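Local coordinates for protein nitrite oxidoreductase subunit A (Kuenenia stuttgartiensis, PDB 7B04) that carries an iron-sulfur cluster, a molybdenum atom and two pterin guanylate cofactors as the NarG-like subunit A of a molybdopterin oxidoreductase, at residues V626-Y631 and D871-P876. Numbering follows the deposited sequence.
Sequences VNTPKY and DDYGIP
Tyr-631 and Asp-871 meet tip to tip: the phenol OH and OD2 are modelled as a hydrogen bond, too short as modelled to be taken literally, with the ring and the carboxylate turned 59° apart and OD2 lying at the ring edge. The other oxygen of this carboxylate, OD1, faces Lys-630, whose NZ stands 3.7 Å from it and 3.8 Å from Asp-872 OD1, two long salt bridges in one network. The lysine gets there with CG anti to its backbone N (chi1 -162°) and a bend at chi3 (-95°) that places CE near Gly-874 N. Beside it, CE2 of Tyr-631 touches CD1 of Tyr-873 at 4.0 Å, the two side chains crossing at about a right angle. Pro-629 CD rests on Ile-875 CG1, and Thr-628 turns CG2 to the CB of Tyr-873.

Segment 626-631 runs off strand 625-627 into the turn of a beta hairpin with 633-635, where Thr-628 OG1 bonds to Gly-632 O; 871-876 is a loop between strand 860-862 and helix 882-887. Both aspartates form consecutive Asx turns: Asp-871 OD1 takes the backbone N of Tyr-873 on its anti side, and Asp-872 OD1 takes that of Gly-874 from above the carboxylate plane. The nearby ammonium would, if anything, favour the ionised form of both acids. Farther out, Phe-636 packs edge-to-face with Tyr-873, and Ile-875 reaches Val-887.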
ATOM      1  N   VAL B 626      -7.916 -38.112  14.227  1.00 40.49           N
ATOM      2  CA  VAL B 626      -6.666 -38.821  14.013  1.00 46.17           C
ATOM      3  C   VAL B 626      -6.878 -40.231  14.544  1.00 46.88           C
ATOM      4  O   VAL B 626      -7.516 -40.433  15.587  1.00 44.65           O
ATOM      5  CB  VAL B 626      -5.445 -38.137  14.668  1.00 50.16           C
ATOM      6  CG1 VAL B 626      -5.539 -38.163  16.178  1.00 50.44           C
ATOM      7  CG2 VAL B 626      -4.166 -38.809  14.209  1.00 47.48           C
ATOM      8  N   ASN B 627      -6.351 -41.211  13.814  1.00 51.46           N
ATOM      9  CA  ASN B 627      -6.501 -42.615  14.190  1.00 48.21           C
ATOM     10  C   ASN B 627      -5.321 -42.972  15.095  1.00 45.96           C
ATOM     11  O   ASN B 627      -4.294 -43.527  14.684  1.00 50.98           O
ATOM     12  CB  ASN B 627      -6.612 -43.486  12.952  1.00 45.19           C
ATOM     13  CG  ASN B 627      -7.959 -43.332  12.244  1.00 55.14           C
ATOM     14  OD1 ASN B 627      -8.977 -43.046  12.873  1.00 54.62           O
ATOM     15  ND2 ASN B 627      -7.960 -43.511  10.926  1.00 55.75           N
ATOM     16  N   THR B 628      -5.500 -42.620  16.366  1.00 45.82           N
ATOM     17  CA  THR B 628      -4.461 -42.787  17.358  1.00 52.84           C
ATOM     18  C   THR B 628      -4.144 -44.259  17.567  1.00 57.54           C
ATOM     19  O   THR B 628      -5.043 -45.107  17.512  1.00 55.41           O
ATOM     20  CB  THR B 628      -4.887 -42.188  18.693  1.00 51.09           C
ATOM     21  OG1 THR B 628      -6.042 -41.363  18.507  1.00 53.34           O
ATOM     22  CG2 THR B 628      -3.801 -41.397  19.215  1.00 51.81           C
ATOM     23  N   PRO B 629      -2.869 -44.610  17.738  1.00 57.49           N
ATOM     24  CA  PRO B 629      -2.596 -46.004  18.110  1.00 62.75           C
ATOM     25  C   PRO B 629      -2.959 -46.333  19.547  1.00 61.36           C
ATOM     26  O   PRO B 629      -3.362 -47.468  19.822  1.00 65.18           O
ATOM     27  CB  PRO B 629      -1.091 -46.139  17.872  1.00 49.18           C
ATOM     28  CG  PRO B 629      -0.558 -44.769  18.070  1.00 41.14           C
ATOM     29  CD  PRO B 629      -1.619 -43.831  17.551  1.00 51.57           C
ATOM     30  N   LYS B 630      -2.957 -45.349  20.455  1.00 50.32           N
ATOM     31  CA  LYS B 630      -3.231 -45.654  21.861  1.00 46.46           C
ATOM     32  C   LYS B 630      -4.725 -45.790  22.143  1.00 54.47           C
ATOM     33  O   LYS B 630      -5.146 -46.705  22.862  1.00 55.92           O
ATOM     34  CB  LYS B 630      -2.614 -44.594  22.779  1.00 44.62           C
ATOM     35  CG  LYS B 630      -2.477 -45.050  24.237  1.00 40.51           C
ATOM     36  CD  LYS B 630      -2.033 -43.901  25.145  1.00 43.09           C
ATOM     37  CE  LYS B 630      -0.530 -43.864  25.359  1.00 49.25           C
ATOM     38  NZ  LYS B 630      -0.166 -43.011  26.533  1.00 43.58           N
ATOM     39  N   TYR B 631      -5.537 -44.881  21.616  1.00 52.47           N
ATOM     40  CA  TYR B 631      -6.975 -44.910  21.845  1.00 42.76           C
ATOM     41  C   TYR B 631      -7.724 -44.863  20.526  1.00 45.84           C
ATOM     42  O   TYR B 631      -8.683 -44.104  20.355  1.00 51.29           O
ATOM     43  CB  TYR B 631      -7.475 -43.752  22.695  1.00 44.64           C
ATOM     44  CG  TYR B 631      -6.581 -43.280  23.816  1.00 53.46           C
ATOM     45  CD1 TYR B 631      -6.837 -43.653  25.129  1.00 47.13           C
ATOM     46  CD2 TYR B 631      -5.523 -42.415  23.574  1.00 56.74           C
ATOM     47  CE1 TYR B 631      -6.047 -43.204  26.161  1.00 48.40           C
ATOM     48  CE2 TYR B 631      -4.730 -41.963  24.597  1.00 57.37           C
ATOM     49  CZ  TYR B 631      -4.993 -42.360  25.892  1.00 50.21           C
ATOM     50  OH  TYR B 631      -4.191 -41.903  26.911  1.00 51.81           O
ATOM     51  N   ASP B 871      -0.390 -36.002  27.300  1.00 47.42           N
ATOM     52  CA  ASP B 871      -0.563 -37.382  26.788  1.00 50.93           C
ATOM     53  C   ASP B 871      -0.009 -37.346  25.374  1.00 51.38           C
ATOM     54  O   ASP B 871      -0.398 -36.470  24.659  1.00 54.32           O
ATOM     55  CB  ASP B 871      -2.012 -37.869  26.864  1.00 55.38           C
ATOM     56  CG  ASP B 871      -2.267 -39.192  26.166  1.00 55.56           C
ATOM     57  OD1 ASP B 871      -1.393 -39.642  25.464  1.00 55.68           O
ATOM     58  OD2 ASP B 871      -3.345 -39.750  26.329  1.00 52.30           O
ATOM     59  N   ASP B 872       0.891 -38.258  25.030  1.00 47.70           N
ATOM     60  CA  ASP B 872       1.527 -38.239  23.694  1.00 45.63           C
ATOM     61  C   ASP B 872       0.634 -38.903  22.652  1.00 46.11           C
ATOM     62  O   ASP B 872       0.938 -38.768  21.489  1.00 39.88           O
ATOM     63  CB  ASP B 872       2.909 -38.878  23.764  1.00 45.40           C
ATOM     64  CG  ASP B 872       2.863 -40.385  23.815  1.00 57.51           C
ATOM     65  OD1 ASP B 872       1.795 -40.911  24.027  1.00 67.45           O
ATOM     66  OD2 ASP B 872       3.897 -41.007  23.640  1.00 56.87           O
ATOM     67  N   TYR B 873      -0.379 -39.641  23.106  1.00 50.52           N
ATOM     68  CA  TYR B 873      -1.352 -40.440  22.312  1.00 43.02           C
ATOM     69  C   TYR B 873      -0.651 -41.603  21.620  1.00 45.01           C
ATOM     70  O   TYR B 873      -1.139 -42.061  20.616  1.00 47.97           O
ATOM     71  CB  TYR B 873      -2.156 -39.591  21.333  1.00 39.27           C
ATOM     72  CG  TYR B 873      -2.911 -38.462  21.970  1.00 47.01           C
ATOM     73  CD1 TYR B 873      -4.219 -38.622  22.367  1.00 50.17           C
ATOM     74  CD2 TYR B 873      -2.316 -37.241  22.192  1.00 44.33           C
ATOM     75  CE1 TYR B 873      -4.919 -37.597  22.962  1.00 52.41           C
ATOM     76  CE2 TYR B 873      -2.999 -36.207  22.792  1.00 42.21           C
ATOM     77  CZ  TYR B 873      -4.307 -36.386  23.174  1.00 48.52           C
ATOM     78  OH  TYR B 873      -5.001 -35.380  23.757  1.00 49.31           O
ATOM     79  N   GLY B 874       0.449 -42.081  22.182  1.00 52.75           N
ATOM     80  CA  GLY B 874       1.192 -43.196  21.586  1.00 50.86           C
ATOM     81  C   GLY B 874       1.579 -42.885  20.165  1.00 53.87           C
ATOM     82  O   GLY B 874       1.458 -43.770  19.328  1.00 56.79           O
ATOM     83  N   ILE B 875       2.032 -41.665  19.901  1.00 52.27           N
ATOM     84  CA  ILE B 875       2.389 -41.344  18.523  1.00 44.97           C
ATOM     85  C   ILE B 875       3.909 -41.248  18.444  1.00 47.74           C
ATOM     86  O   ILE B 875       4.508 -40.481  19.214  1.00 47.38           O
ATOM     87  CB  ILE B 875       1.723 -40.041  18.057  1.00 46.13           C
ATOM     88  CG1 ILE B 875       0.216 -40.254  17.896  1.00 38.97           C
ATOM     89  CG2 ILE B 875       2.342 -39.552  16.760  1.00 43.77           C
ATOM     90  CD1 ILE B 875      -0.558 -38.983  17.680  1.00 36.71           C
ATOM     91  N   PRO B 876       4.561 -41.996  17.560  1.00 46.49           N
ATOM     92  CA  PRO B 876       6.025 -41.996  17.532  1.00 51.27           C
ATOM     93  C   PRO B 876       6.581 -40.673  17.036  1.00 46.10           C
ATOM     94  O   PRO B 876       5.902 -39.876  16.385  1.00 49.10           O
ATOM     95  CB  PRO B 876       6.358 -43.131  16.559  1.00 51.97           C
ATOM     96  CG  PRO B 876       5.183 -43.179  15.642  1.00 44.90           C
ATOM     97  CD  PRO B 876       3.986 -42.834  16.493  1.00 40.38           C
TER